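Local coordinates for foldase protein PrsA (Streptococcus pneumoniae, PDB 5TVL) that probably catalyses the cis-trans isomerisation of peptidyl-prolyl bonds and assists the folding of secreted proteins outside the cell after translocation, at residues K98-E103 / V233-K238; K111-Y116 / S221-Y226; T117-A122 / E166-S171; Q123-N128 / A145-L150; D190-V195 / I210-K215. One frame throughout, in Å; residues are numbered along the deposited sequence.

Contact 1: K98-E103 / V233-K238; sequences KVAEAE and VILTQK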
# COMPACT_ATOMS: atom_id res chain seq x y z
N LYS A 98 -15.68 10.79 -5.69
CA LYS A 98 -16.80 10.98 -6.65
C LYS A 98 -16.57 10.28 -7.98
O LYS A 98 -17.47 9.61 -8.50
CB LYS A 98 -17.05 12.47 -6.94
CG LYS A 98 -17.68 13.24 -5.79
CD LYS A 98 -18.22 14.57 -6.29
CE LYS A 98 -18.78 15.40 -5.15
NZ LYS A 98 -19.31 16.71 -5.63
N VAL A 99 -15.37 10.44 -8.54
CA VAL A 99 -15.04 9.86 -9.85
C VAL A 99 -14.90 8.34 -9.73
O VAL A 99 -15.31 7.61 -10.64
CB VAL A 99 -13.77 10.50 -10.48
CG1 VAL A 99 -13.42 9.83 -11.81
CG2 VAL A 99 -13.99 12.00 -10.70
N ALA A 100 -14.35 7.86 -8.61
CA ALA A 100 -14.28 6.42 -8.33
C ALA A 100 -15.68 5.81 -8.22
O ALA A 100 -15.92 4.74 -8.77
CB ALA A 100 -13.49 6.17 -7.05
N GLU A 101 -16.58 6.49 -7.51
CA GLU A 101 -18.00 6.11 -7.44
C GLU A 101 -18.67 6.13 -8.82
O GLU A 101 -19.43 5.22 -9.16
CB GLU A 101 -18.78 7.03 -6.49
CG GLU A 101 -18.61 6.69 -5.02
CD GLU A 101 -19.42 7.60 -4.10
OE1 GLU A 101 -19.28 8.84 -4.21
OE2 GLU A 101 -20.18 7.08 -3.26
N ALA A 102 -18.39 7.17 -9.60
CA ALA A 102 -18.94 7.33 -10.96
C ALA A 102 -18.41 6.29 -11.96
O ALA A 102 -19.11 5.95 -12.91
CB ALA A 102 -18.66 8.73 -11.48
N GLU A 103 -17.19 5.80 -11.75
CA GLU A 103 -16.57 4.80 -12.63
C GLU A 103 -16.77 3.34 -12.18
O GLU A 103 -16.28 2.42 -12.84
CB GLU A 103 -15.07 5.10 -12.80
CG GLU A 103 -14.79 6.34 -13.64
CD GLU A 103 -13.32 6.71 -13.74
OE1 GLU A 103 -12.46 5.97 -13.22
OE2 GLU A 103 -13.02 7.77 -14.34
N VAL A 233 -14.34 -0.99 -0.22
CA VAL A 233 -13.02 -1.58 -0.55
C VAL A 233 -12.54 -1.21 -1.96
O VAL A 233 -11.33 -1.05 -2.16
CB VAL A 233 -12.96 -3.12 -0.36
CG1 VAL A 233 -13.27 -3.49 1.09
CG2 VAL A 233 -13.88 -3.87 -1.32
N ILE A 234 -13.46 -1.07 -2.90
CA ILE A 234 -13.13 -0.60 -4.26
C ILE A 234 -12.76 0.89 -4.24
O ILE A 234 -11.85 1.31 -4.97
CB ILE A 234 -14.29 -0.88 -5.26
CG1 ILE A 234 -14.50 -2.39 -5.42
CG2 ILE A 234 -13.99 -0.25 -6.63
CD1 ILE A 234 -15.82 -2.77 -6.05
N LEU A 235 -13.47 1.68 -3.43
CA LEU A 235 -13.22 3.13 -3.35
C LEU A 235 -11.91 3.46 -2.62
O LEU A 235 -11.14 4.28 -3.11
CB LEU A 235 -14.40 3.86 -2.68
CG LEU A 235 -15.70 3.95 -3.48
CD1 LEU A 235 -16.79 4.57 -2.61
CD2 LEU A 235 -15.55 4.73 -4.77
N THR A 236 -11.67 2.83 -1.47
CA THR A 236 -10.43 3.04 -0.71
C THR A 236 -9.17 2.56 -1.46
O THR A 236 -8.08 3.06 -1.20
CB THR A 236 -10.48 2.39 0.68
OG1 THR A 236 -10.89 1.02 0.57
CG2 THR A 236 -11.44 3.14 1.60
N GLN A 237 -9.33 1.59 -2.37
CA GLN A 237 -8.25 1.17 -3.26
C GLN A 237 -7.86 2.32 -4.19
O GLN A 237 -6.69 2.68 -4.27
CB GLN A 237 -8.67 -0.05 -4.09
CG GLN A 237 -7.59 -0.64 -5.00
CD GLN A 237 -8.18 -1.55 -6.07
OE1 GLN A 237 -7.94 -1.35 -7.26
NE2 GLN A 237 -8.96 -2.54 -5.64
N LYS A 238 -8.85 2.87 -4.88
CA LYS A 238 -8.65 4.02 -5.79
C LYS A 238 -8.17 5.27 -5.06
O LYS A 238 -7.44 6.08 -5.63
CB LYS A 238 -9.94 4.34 -6.56
CG LYS A 238 -10.40 3.26 -7.53
CD LYS A 238 -9.54 3.22 -8.78
CE LYS A 238 -10.12 2.30 -9.83
NZ LYS A 238 -11.29 2.90 -10.54

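Contact 2: K111-Y116 / S221-Y226; sequences KAFDEY and SNIDDY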
# COMPACT_ATOMS: atom_id res chain seq x y z
N LYS A 111 -16.33 -8.93 -9.48
CA LYS A 111 -14.99 -9.41 -9.11
C LYS A 111 -14.76 -9.29 -7.61
O LYS A 111 -14.23 -10.20 -6.99
CB LYS A 111 -13.93 -8.62 -9.89
CG LYS A 111 -12.50 -9.13 -9.75
CD LYS A 111 -11.64 -8.65 -10.91
CE LYS A 111 -10.17 -9.02 -10.74
NZ LYS A 111 -9.46 -8.11 -9.79
N ALA A 112 -15.17 -8.15 -7.04
CA ALA A 112 -15.10 -7.94 -5.59
C ALA A 112 -16.01 -8.91 -4.82
O ALA A 112 -15.60 -9.49 -3.82
CB ALA A 112 -15.46 -6.50 -5.24
N PHE A 113 -17.24 -9.08 -5.30
CA PHE A 113 -18.19 -10.03 -4.71
C PHE A 113 -17.66 -11.46 -4.72
O PHE A 113 -17.85 -12.20 -3.75
CB PHE A 113 -19.54 -9.94 -5.45
CG PHE A 113 -20.61 -10.89 -4.93
CD1 PHE A 113 -20.82 -11.08 -3.57
CD2 PHE A 113 -21.44 -11.56 -5.83
CE1 PHE A 113 -21.81 -11.94 -3.11
CE2 PHE A 113 -22.43 -12.42 -5.38
CZ PHE A 113 -22.62 -12.61 -4.02
N ASP A 114 -16.98 -11.84 -5.80
CA ASP A 114 -16.36 -13.16 -5.93
C ASP A 114 -15.24 -13.38 -4.91
O ASP A 114 -15.21 -14.40 -4.22
CB ASP A 114 -15.81 -13.36 -7.36
CG ASP A 114 -15.33 -14.78 -7.62
OD1 ASP A 114 -16.14 -15.72 -7.49
OD2 ASP A 114 -14.15 -14.95 -7.98
N GLU A 115 -14.33 -12.40 -4.82
CA GLU A 115 -13.14 -12.50 -3.95
C GLU A 115 -13.43 -12.26 -2.46
O GLU A 115 -12.65 -12.69 -1.61
CB GLU A 115 -12.06 -11.52 -4.44
CG GLU A 115 -11.52 -11.83 -5.83
CD GLU A 115 -10.59 -10.76 -6.37
OE1 GLU A 115 -9.84 -10.14 -5.58
OE2 GLU A 115 -10.60 -10.55 -7.60
N TYR A 116 -14.54 -11.58 -2.16
CA TYR A 116 -14.92 -11.25 -0.78
C TYR A 116 -15.41 -12.48 -0.01
O TYR A 116 -16.15 -13.29 -0.55
CB TYR A 116 -16.00 -10.17 -0.78
CG TYR A 116 -16.55 -9.80 0.59
CD1 TYR A 116 -15.89 -8.88 1.41
CD2 TYR A 116 -17.74 -10.36 1.05
CE1 TYR A 116 -16.40 -8.54 2.65
CE2 TYR A 116 -18.25 -10.02 2.30
CZ TYR A 116 -17.58 -9.12 3.09
OH TYR A 116 -18.10 -8.79 4.32
N SER A 221 -26.00 -15.46 -1.98
CA SER A 221 -26.08 -15.42 -3.44
C SER A 221 -26.36 -14.01 -3.97
O SER A 221 -25.99 -13.68 -5.10
CB SER A 221 -27.17 -16.38 -3.93
OG SER A 221 -27.21 -16.44 -5.34
N ASN A 222 -27.03 -13.18 -3.16
CA ASN A 222 -27.39 -11.82 -3.55
C ASN A 222 -26.27 -10.84 -3.19
O ASN A 222 -25.89 -10.71 -2.02
CB ASN A 222 -28.70 -11.40 -2.87
CG ASN A 222 -29.30 -10.13 -3.45
OD1 ASN A 222 -28.84 -9.61 -4.47
ND2 ASN A 222 -30.35 -9.63 -2.81
N ILE A 223 -25.74 -10.16 -4.21
CA ILE A 223 -24.67 -9.17 -4.04
C ILE A 223 -25.09 -8.00 -3.13
O ILE A 223 -24.27 -7.50 -2.36
CB ILE A 223 -24.16 -8.63 -5.41
CG1 ILE A 223 -22.86 -7.82 -5.22
CG2 ILE A 223 -25.22 -7.78 -6.12
CD1 ILE A 223 -22.11 -7.56 -6.51
N ASP A 224 -26.36 -7.60 -3.21
CA ASP A 224 -26.89 -6.46 -2.42
C ASP A 224 -26.76 -6.61 -0.90
O ASP A 224 -26.77 -5.61 -0.18
CB ASP A 224 -28.35 -6.16 -2.80
CG ASP A 224 -28.50 -5.56 -4.21
OD1 ASP A 224 -27.62 -4.77 -4.64
OD2 ASP A 224 -29.51 -5.86 -4.88
N ASP A 225 -26.62 -7.85 -0.41
CA ASP A 225 -26.33 -8.11 1.01
C ASP A 225 -24.95 -7.59 1.46
O ASP A 225 -24.76 -7.31 2.65
CB ASP A 225 -26.43 -9.61 1.33
CG ASP A 225 -27.83 -10.18 1.11
OD1 ASP A 225 -28.83 -9.49 1.41
OD2 ASP A 225 -27.92 -11.34 0.64
N TYR A 226 -24.00 -7.49 0.53
CA TYR A 226 -22.65 -6.99 0.81
C TYR A 226 -22.24 -5.73 0.01
O TYR A 226 -21.11 -5.27 0.14
CB TYR A 226 -21.62 -8.10 0.57
CG TYR A 226 -21.96 -9.42 1.23
CD1 TYR A 226 -21.95 -9.56 2.62
CD2 TYR A 226 -22.32 -10.54 0.46
CE1 TYR A 226 -22.27 -10.76 3.23
CE2 TYR A 226 -22.64 -11.75 1.06
CZ TYR A 226 -22.61 -11.86 2.45
OH TYR A 226 -22.93 -13.06 3.05

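Contact 3: T117-A122 / E166-S171; sequences TPDVTA and EITFDS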
# COMPACT_ATOMS: atom_id res chain seq x y z
N THR A 117 -14.99 -12.57 1.25
CA THR A 117 -15.42 -13.61 2.18
C THR A 117 -16.09 -12.90 3.36
O THR A 117 -15.51 -11.97 3.92
CB THR A 117 -14.22 -14.44 2.69
OG1 THR A 117 -13.38 -14.80 1.59
CG2 THR A 117 -14.67 -15.70 3.40
N PRO A 118 -17.31 -13.34 3.76
CA PRO A 118 -18.08 -12.60 4.76
C PRO A 118 -17.53 -12.72 6.19
O PRO A 118 -16.56 -13.45 6.42
CB PRO A 118 -19.47 -13.23 4.66
CG PRO A 118 -19.18 -14.64 4.28
CD PRO A 118 -18.00 -14.57 3.35
N ASP A 119 -18.16 -12.01 7.12
CA ASP A 119 -17.71 -11.97 8.52
C ASP A 119 -17.59 -13.37 9.12
O ASP A 119 -18.51 -14.18 9.01
CB ASP A 119 -18.65 -11.11 9.39
CG ASP A 119 -18.27 -9.63 9.38
OD1 ASP A 119 -17.08 -9.30 9.56
OD2 ASP A 119 -19.18 -8.78 9.21
N VAL A 120 -16.44 -13.64 9.72
CA VAL A 120 -16.23 -14.84 10.52
C VAL A 120 -15.73 -14.40 11.90
O VAL A 120 -14.92 -13.48 12.00
CB VAL A 120 -15.24 -15.84 9.86
CG1 VAL A 120 -15.63 -16.08 8.40
CG2 VAL A 120 -13.79 -15.38 9.94
N THR A 121 -16.25 -15.03 12.94
CA THR A 121 -15.75 -14.83 14.30
C THR A 121 -14.67 -15.87 14.55
O THR A 121 -14.72 -16.99 14.02
CB THR A 121 -16.87 -14.95 15.34
OG1 THR A 121 -17.98 -14.14 14.95
CG2 THR A 121 -16.38 -14.50 16.72
N ALA A 122 -13.68 -15.50 15.35
CA ALA A 122 -12.58 -16.39 15.70
C ALA A 122 -11.84 -15.87 16.91
O ALA A 122 -12.02 -14.72 17.31
CB ALA A 122 -11.61 -16.52 14.52
N GLU A 166 -11.15 -13.16 21.28
CA GLU A 166 -12.17 -13.17 20.22
C GLU A 166 -12.08 -11.96 19.29
O GLU A 166 -11.71 -10.87 19.72
CB GLU A 166 -13.58 -13.26 20.82
CG GLU A 166 -14.69 -13.43 19.78
CD GLU A 166 -16.04 -13.78 20.40
OE1 GLU A 166 -16.12 -14.81 21.10
OE2 GLU A 166 -17.01 -13.04 20.16
N ILE A 167 -12.43 -12.18 18.03
CA ILE A 167 -12.46 -11.12 17.02
C ILE A 167 -13.32 -11.53 15.82
O ILE A 167 -13.36 -12.71 15.45
CB ILE A 167 -11.03 -10.73 16.56
CG1 ILE A 167 -11.07 -9.50 15.64
CG2 ILE A 167 -10.33 -11.90 15.88
CD1 ILE A 167 -9.76 -8.74 15.58
N THR A 168 -14.01 -10.55 15.23
CA THR A 168 -14.79 -10.72 14.00
C THR A 168 -14.10 -9.95 12.87
O THR A 168 -13.59 -8.85 13.10
CB THR A 168 -16.23 -10.20 14.18
OG1 THR A 168 -16.84 -10.87 15.29
CG2 THR A 168 -17.08 -10.45 12.94
N PHE A 169 -14.07 -10.52 11.66
CA PHE A 169 -13.45 -9.86 10.49
C PHE A 169 -13.91 -10.39 9.13
O PHE A 169 -14.29 -11.55 8.99
CB PHE A 169 -11.92 -9.91 10.58
CG PHE A 169 -11.34 -11.29 10.76
CD1 PHE A 169 -11.13 -11.81 12.03
CD2 PHE A 169 -10.97 -12.06 9.66
CE1 PHE A 169 -10.59 -13.08 12.20
CE2 PHE A 169 -10.43 -13.33 9.82
CZ PHE A 169 -10.23 -13.84 11.10
N ASP A 170 -13.87 -9.50 8.13
CA ASP A 170 -14.06 -9.86 6.72
C ASP A 170 -12.74 -10.31 6.14
O ASP A 170 -11.71 -10.32 6.82
CB ASP A 170 -14.53 -8.64 5.91
CG ASP A 170 -15.86 -8.09 6.36
OD1 ASP A 170 -16.77 -8.89 6.65
OD2 ASP A 170 -16.00 -6.85 6.39
N SER A 171 -12.76 -10.67 4.86
CA SER A 171 -11.55 -10.78 4.04
C SER A 171 -10.87 -9.42 3.88
O SER A 171 -9.64 -9.35 3.79
CB SER A 171 -11.89 -11.32 2.66
OG SER A 171 -12.87 -10.50 2.03

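Contact 4: Q123-N128 / A145-L150; sequences QIIRLN and ADFAQL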
# COMPACT_ATOMS: atom_id res chain seq x y z
N GLN A 123 -11.02 -16.74 17.50
CA GLN A 123 -10.18 -16.38 18.64
C GLN A 123 -8.72 -16.54 18.22
O GLN A 123 -8.34 -17.58 17.69
CB GLN A 123 -10.49 -17.27 19.84
CG GLN A 123 -11.91 -17.12 20.36
CD GLN A 123 -12.30 -18.20 21.35
OE1 GLN A 123 -11.49 -18.61 22.18
NE2 GLN A 123 -13.54 -18.65 21.27
N ILE A 124 -7.92 -15.50 18.45
CA ILE A 124 -6.50 -15.49 18.07
C ILE A 124 -5.60 -15.40 19.31
O ILE A 124 -6.02 -14.90 20.35
CB ILE A 124 -6.15 -14.36 17.07
CG1 ILE A 124 -6.46 -12.96 17.64
CG2 ILE A 124 -6.90 -14.56 15.76
CD1 ILE A 124 -5.92 -11.83 16.79
N ILE A 125 -4.38 -15.92 19.17
CA ILE A 125 -3.35 -15.84 20.22
C ILE A 125 -2.02 -15.42 19.57
O ILE A 125 -1.35 -16.25 18.96
CB ILE A 125 -3.17 -17.19 20.97
CG1 ILE A 125 -4.52 -17.70 21.49
CG2 ILE A 125 -2.19 -17.04 22.13
CD1 ILE A 125 -4.46 -19.05 22.19
N ARG A 126 -1.67 -14.14 19.70
CA ARG A 126 -0.38 -13.63 19.20
C ARG A 126 0.74 -13.92 20.21
O ARG A 126 0.53 -13.79 21.42
CB ARG A 126 -0.47 -12.13 18.91
CG ARG A 126 0.68 -11.60 18.07
CD ARG A 126 0.47 -10.14 17.71
NE ARG A 126 0.59 -9.25 18.87
CZ ARG A 126 0.44 -7.93 18.84
NH1 ARG A 126 0.16 -7.29 17.70
NH2 ARG A 126 0.56 -7.22 19.96
N LEU A 127 1.91 -14.29 19.71
CA LEU A 127 3.06 -14.68 20.53
C LEU A 127 4.37 -14.10 19.98
O LEU A 127 4.50 -13.90 18.76
CB LEU A 127 3.16 -16.20 20.60
CG LEU A 127 2.10 -16.89 21.48
CD1 LEU A 127 1.41 -18.03 20.74
CD2 LEU A 127 2.71 -17.37 22.79
N ASN A 128 5.32 -13.83 20.87
CA ASN A 128 6.63 -13.28 20.49
C ASN A 128 7.63 -14.37 20.14
O ASN A 128 8.35 -14.24 19.16
CB ASN A 128 7.19 -12.40 21.62
CG ASN A 128 6.36 -11.15 21.85
OD1 ASN A 128 5.14 -11.16 21.67
ND2 ASN A 128 7.01 -10.06 22.23
N ALA A 145 -10.06 -28.04 24.40
CA ALA A 145 -9.33 -27.09 25.24
C ALA A 145 -10.06 -25.74 25.33
O ALA A 145 -10.81 -25.37 24.42
CB ALA A 145 -7.92 -26.89 24.69
N ASP A 146 -9.83 -25.02 26.43
CA ASP A 146 -10.44 -23.70 26.66
C ASP A 146 -9.58 -22.60 26.00
O ASP A 146 -8.69 -22.01 26.63
CB ASP A 146 -10.72 -23.41 28.15
CG ASP A 146 -9.50 -23.60 29.06
OD1 ASP A 146 -8.45 -24.11 28.60
OD2 ASP A 146 -9.60 -23.23 30.25
N PHE A 147 -9.87 -22.34 24.73
CA PHE A 147 -9.06 -21.44 23.90
C PHE A 147 -9.09 -19.99 24.39
O PHE A 147 -8.12 -19.26 24.20
CB PHE A 147 -9.51 -21.51 22.43
CG PHE A 147 -8.45 -21.09 21.46
CD1 PHE A 147 -7.54 -22.01 20.95
CD2 PHE A 147 -8.35 -19.76 21.06
CE1 PHE A 147 -6.56 -21.62 20.05
CE2 PHE A 147 -7.37 -19.36 20.16
CZ PHE A 147 -6.47 -20.30 19.66
N ALA A 148 -10.20 -19.59 25.02
CA ALA A 148 -10.30 -18.27 25.65
C ALA A 148 -9.31 -18.11 26.81
O ALA A 148 -8.73 -17.04 26.98
CB ALA A 148 -11.72 -18.03 26.14
N GLN A 149 -9.12 -19.18 27.59
CA GLN A 149 -8.17 -19.17 28.71
C GLN A 149 -6.72 -19.13 28.21
O GLN A 149 -5.90 -18.37 28.74
CB GLN A 149 -8.37 -20.41 29.59
CG GLN A 149 -7.69 -20.34 30.96
CD GLN A 149 -8.39 -19.41 31.95
OE1 GLN A 149 -9.38 -18.75 31.62
NE2 GLN A 149 -7.86 -19.35 33.17
N LEU A 150 -6.42 -19.95 27.21
CA LEU A 150 -5.08 -19.97 26.60
C LEU A 150 -4.73 -18.63 25.93
O LEU A 150 -3.55 -18.27 25.87
CB LEU A 150 -4.96 -21.12 25.59
CG LEU A 150 -5.03 -22.53 26.19
CD1 LEU A 150 -5.23 -23.57 25.09
CD2 LEU A 150 -3.78 -22.85 27.00

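Contact 5: D190-V195 / I210-K215; sequences DGVSDV and IVKLTK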
# COMPACT_ATOMS: atom_id res chain seq x y z
N ASP A 190 -14.87 -24.66 15.00
CA ASP A 190 -14.16 -25.27 16.14
C ASP A 190 -12.82 -25.94 15.74
O ASP A 190 -12.39 -26.90 16.37
CB ASP A 190 -15.06 -26.26 16.91
CG ASP A 190 -16.37 -25.63 17.37
OD1 ASP A 190 -16.36 -24.47 17.82
OD2 ASP A 190 -17.41 -26.32 17.30
N GLY A 191 -12.17 -25.39 14.71
CA GLY A 191 -10.91 -25.93 14.19
C GLY A 191 -9.76 -25.02 14.57
O GLY A 191 -9.89 -23.80 14.51
N VAL A 192 -8.63 -25.62 14.94
CA VAL A 192 -7.45 -24.89 15.42
C VAL A 192 -6.34 -24.96 14.37
O VAL A 192 -5.97 -26.05 13.93
CB VAL A 192 -6.94 -25.46 16.77
CG1 VAL A 192 -5.66 -24.76 17.22
CG2 VAL A 192 -8.02 -25.36 17.84
N SER A 193 -5.82 -23.80 13.99
CA SER A 193 -4.71 -23.72 13.04
C SER A 193 -3.39 -24.10 13.71
O SER A 193 -3.29 -24.12 14.94
CB SER A 193 -4.58 -22.30 12.46
OG SER A 193 -4.06 -21.37 13.41
N ASP A 194 -2.39 -24.41 12.89
CA ASP A 194 -1.00 -24.51 13.34
C ASP A 194 -0.43 -23.09 13.49
O ASP A 194 -1.17 -22.11 13.31
CB ASP A 194 -0.18 -25.34 12.35
CG ASP A 194 -0.66 -26.78 12.27
OD1 ASP A 194 -0.69 -27.46 13.31
OD2 ASP A 194 -1.00 -27.23 11.15
N VAL A 195 0.85 -22.97 13.82
CA VAL A 195 1.47 -21.65 14.01
C VAL A 195 1.54 -20.89 12.67
O VAL A 195 2.06 -21.42 11.68
CB VAL A 195 2.89 -21.72 14.65
CG1 VAL A 195 3.49 -20.32 14.80
CG2 VAL A 195 2.83 -22.42 16.01
N ILE A 210 -1.91 -18.23 16.60
CA ILE A 210 -2.70 -19.47 16.60
C ILE A 210 -4.15 -19.03 16.53
O ILE A 210 -4.59 -18.20 17.34
CB ILE A 210 -2.45 -20.31 17.88
CG1 ILE A 210 -0.95 -20.65 18.02
CG2 ILE A 210 -3.26 -21.60 17.83
CD1 ILE A 210 -0.56 -21.18 19.38
N VAL A 211 -4.90 -19.57 15.57
CA VAL A 211 -6.29 -19.17 15.31
C VAL A 211 -7.25 -20.31 15.64
O VAL A 211 -6.95 -21.48 15.36
CB VAL A 211 -6.49 -18.74 13.84
CG1 VAL A 211 -7.91 -18.21 13.61
CG2 VAL A 211 -5.48 -17.68 13.44
N LYS A 212 -8.39 -19.96 16.23
CA LYS A 212 -9.48 -20.89 16.54
C LYS A 212 -10.75 -20.30 15.93
O LYS A 212 -11.24 -19.27 16.39
CB LYS A 212 -9.62 -21.03 18.06
CG LYS A 212 -10.83 -21.81 18.56
CD LYS A 212 -10.64 -23.32 18.45
CE LYS A 212 -11.88 -24.07 18.92
NZ LYS A 212 -12.10 -24.00 20.39
N LEU A 213 -11.29 -20.95 14.89
CA LEU A 213 -12.53 -20.50 14.25
C LEU A 213 -13.73 -20.83 15.14
O LEU A 213 -13.90 -21.98 15.55
CB LEU A 213 -12.70 -21.13 12.87
CG LEU A 213 -13.77 -20.50 11.97
CD1 LEU A 213 -13.32 -19.13 11.46
CD2 LEU A 213 -14.09 -21.41 10.79
N THR A 214 -14.54 -19.81 15.43
CA THR A 214 -15.72 -19.94 16.29
C THR A 214 -17.01 -19.92 15.46
O THR A 214 -17.87 -20.79 15.63
CB THR A 214 -15.77 -18.80 17.34
OG1 THR A 214 -14.57 -18.83 18.13
CG2 THR A 214 -16.98 -18.94 18.28
N LYS A 215 -17.15 -18.93 14.57
CA LYS A 215 -18.34 -18.77 13.73
C LYS A 215 -17.95 -18.36 12.31
O LYS A 215 -16.92 -17.71 12.11
CB LYS A 215 -19.27 -17.72 14.35
CG LYS A 215 -20.72 -17.77 13.88
CD LYS A 215 -21.45 -19.00 14.41
CE LYS A 215 -22.96 -18.89 14.24
NZ LYS A 215 -23.61 -18.10 15.31

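Contact 1: K98-E103 / V233-K238
Leu235 reaches from helix 227-239 to the last turn of helix 79-102 and sets one branch, CD2, against the small side chain of Ala100, with CD2 3.4 Å from Ala100 CB. Both branches flank the stem of Glu101, Leu235 CD2 at 3.6 Å and CD1 at 3.7 Å from Glu101 CG, so the leucine fork and the glutamate chain cross obliquely. Because Glu101 runs extended beyond CG, its carboxylate passes the leucine and forms a salt bridge with Lys231. Ala100 also meets the base of Lys238, its CB 4.0 Å from Lys238 CB. From there the lysine bends at chi2 (-74°) and again near its tip, which brings NZ to 4.2 Å from Glu103 OE1, beyond a salt bridge, so any attraction is probably weak. Phe244 forms a cation-pi pair with Lys238 and touches both Ala100 and Glu103. With local axes 9.5 Å apart and running at 132° to each other, this is a crossed helix pair of antiparallel sense, centred on an alanine.

Contact 2: K111-Y116 / S221-Y226
Phe113 lays one face of its ring over the backbone of Ile223, whose CA sits 4.0 Å from the centroid of the Phe113 ring and only 11° off the normal, a CH-pi contact over the middle of the face. The Ile223 side chain continues back along the phenylalanine, ending with CD1 3.7 Å from Phe113 CB. With CG anti to the backbone N (chi1 179°), Phe113 extends far enough from helix 106-115 for CZ to approach Ser221 O at the ring edge, 3.7 Å away. Phe113 CE1 comes to the edge of the Tyr226 ring, 3.9 Å from its CD2. Tyr116 brings CE2 over a face of Tyr226, 3.7 Å from CD1, the two rings turned 47° apart and thus oblique. Lys219 forms a cation-pi pair with Phe113 and bonds the carbonyls of Phe113 and Tyr116, where its charge would probably complement the helix end. The two segments thus probably cohere through apolar and CH-pi contact, while Lys219 supplies polar bonds to the carbonyls.

Contact 3: T117-A122 / E166-S171
Strands 120-122 and 166-169 run antiparallel at 161°, with Val120-Phe169 and Ala122-Ile167 as hydrogen-bonded pairs and Thr121-Thr168 as the non-hydrogen-bonded pair between them. Ala122 and Ile167 exchange both bonds, the N of Ile167 approaching nearly along the C=O axis of Ala122 at 2.7 Å from its O. Val120 and Phe169 exchange another two, although Val120 N lies above the carbonyl plane of Phe169. Beyond the regular ladder, Ser171 closes a further ring: its N donates to Thr117 O, while its OG, turned between backbone N and carbonyl carbon (chi1 56°), accepts from Thr117 N at 3.1 Å in an almost straight bond. On one face, Val120 CG2 stands over the Phe169 ring, displaced toward the rim and 4.2 Å from the centroid. On the other, Thr121 OG1 and Thr168 OG1 share a weak hydrogen bond of 3.5 Å. Beside it Thr121 CG2 rests 3.7 Å from Glu166 CG. Asp119 and Asp170 bring like charges near each other, which might raise the pKa of one; Tyr116 OH makes a weak hydrogen bond to Asp170 OD1. This is an edge ladder of the parvulin-type (PpiC) sheet: helix 178-186 covers the Val120-Phe169 face through Ala184 and Phe185, while strand 207-216 pairs with the far edge of strand 120-127, leaving 166-169 at one edge of the sheet within this chain.

Contact 4: Q123-N128 / A145-L150
Asp146 O is gripped by two N-H groups, that of Leu150 at 3.1 Å from the oxygen and, more weakly, that of Gln149. These bonds open helix 147-154 just after Asp146, which occupies the N-cap position without a capping bond from its own side chain. The first helical residue, Phe147, holds CG anti to its backbone N (chi1 -157°), and its ring extends to the strand. Ile125 meets it tip to tip: CD1 stands over one face, toward the rim, 3.8 Å from the centroid of the Phe147 ring, and also lies 4.0 Å from Leu150 CB. Strand 120-127 and helix 147-154 belong to a parvulin-type fold, in which three helices follow the first strand, and here the second of them settles on the sheet face bearing Gln123 and Ile125. Gln123 runs past Phe147 in the opposite direction, its CB 3.5 Å from Phe147 CD2, with the amide plane turned 64° from that of the ring. Its OE1 comes within 3.3 Å of Ala148 N, but the angle is too poor for a hydrogen bond. On the other end of the same amide, NE2 makes a weak hydrogen bond to Thr214 OG1 of strand 207-216, a link that may help to orient the amide beside the ring. That strand also supplies Lys212, whose side chain touches Phe147.

Contact 5: D190-V195 / I210-K215
Ser193 is the tight end of this pairing, held to Val211 by backbone and side chain. Ser193 N donates to Val211 O at 2.9 Å, nearly along the carbonyl axis, and Val211 N returns a bond of equal length to Ser193 OG. The hydroxyl, turned between backbone N and carbonyl carbon (chi1 73°), thus replaces a main-chain acceptor, and it donates a hydrogen bond to Asp194 O, on a lone pair. Next to it Val192 forms a single bridge with Lys212; its CG1 meets Ile210 CG2 at 4.0 Å, while CG2 lies against the Lys212 chain. Toward exposed Asp190 the hold loosens. Leu213 N still bonds Gly191 O well, but Asp190 N reaches Leu213 O from above the carbonyl plane with an N-H...O angle of 134°. Lys212 passes CE 3.8 Å from Asp190 CA, yet its NZ stays 5.0 Å from Asp190 OD1. Charge probably adds little; backbone bonds, supplemented by the serine hydroxyl, hold this chain to strand 207-216 of the parvulin-type fold.

How the contacts relate
Contacts 1 and 2 lie among the helices, contacts 3 to 5 in the parvulin-type domain, and contacts 2 to 5 are all nested in the loop closed by contact 1. Contact 1 touches contact 2 where Ile234 CD1 packs 3.8 Å from Ala112 CB, their centres about 16 Å apart. Contact 2 leads to contact 3 over the same centre distance, Tyr226 resting on Pro118 where helix 106-115 leads into strand 120-127. Contacts 3, 4 and 5 share one sheet: strand 120-127 serves contacts 3 and 4, and its bonds to strand 207-216, such as Gln123 N to Lys212 O at 2.8 Å, bring in contact 5, centred about 9 Å from contact 4.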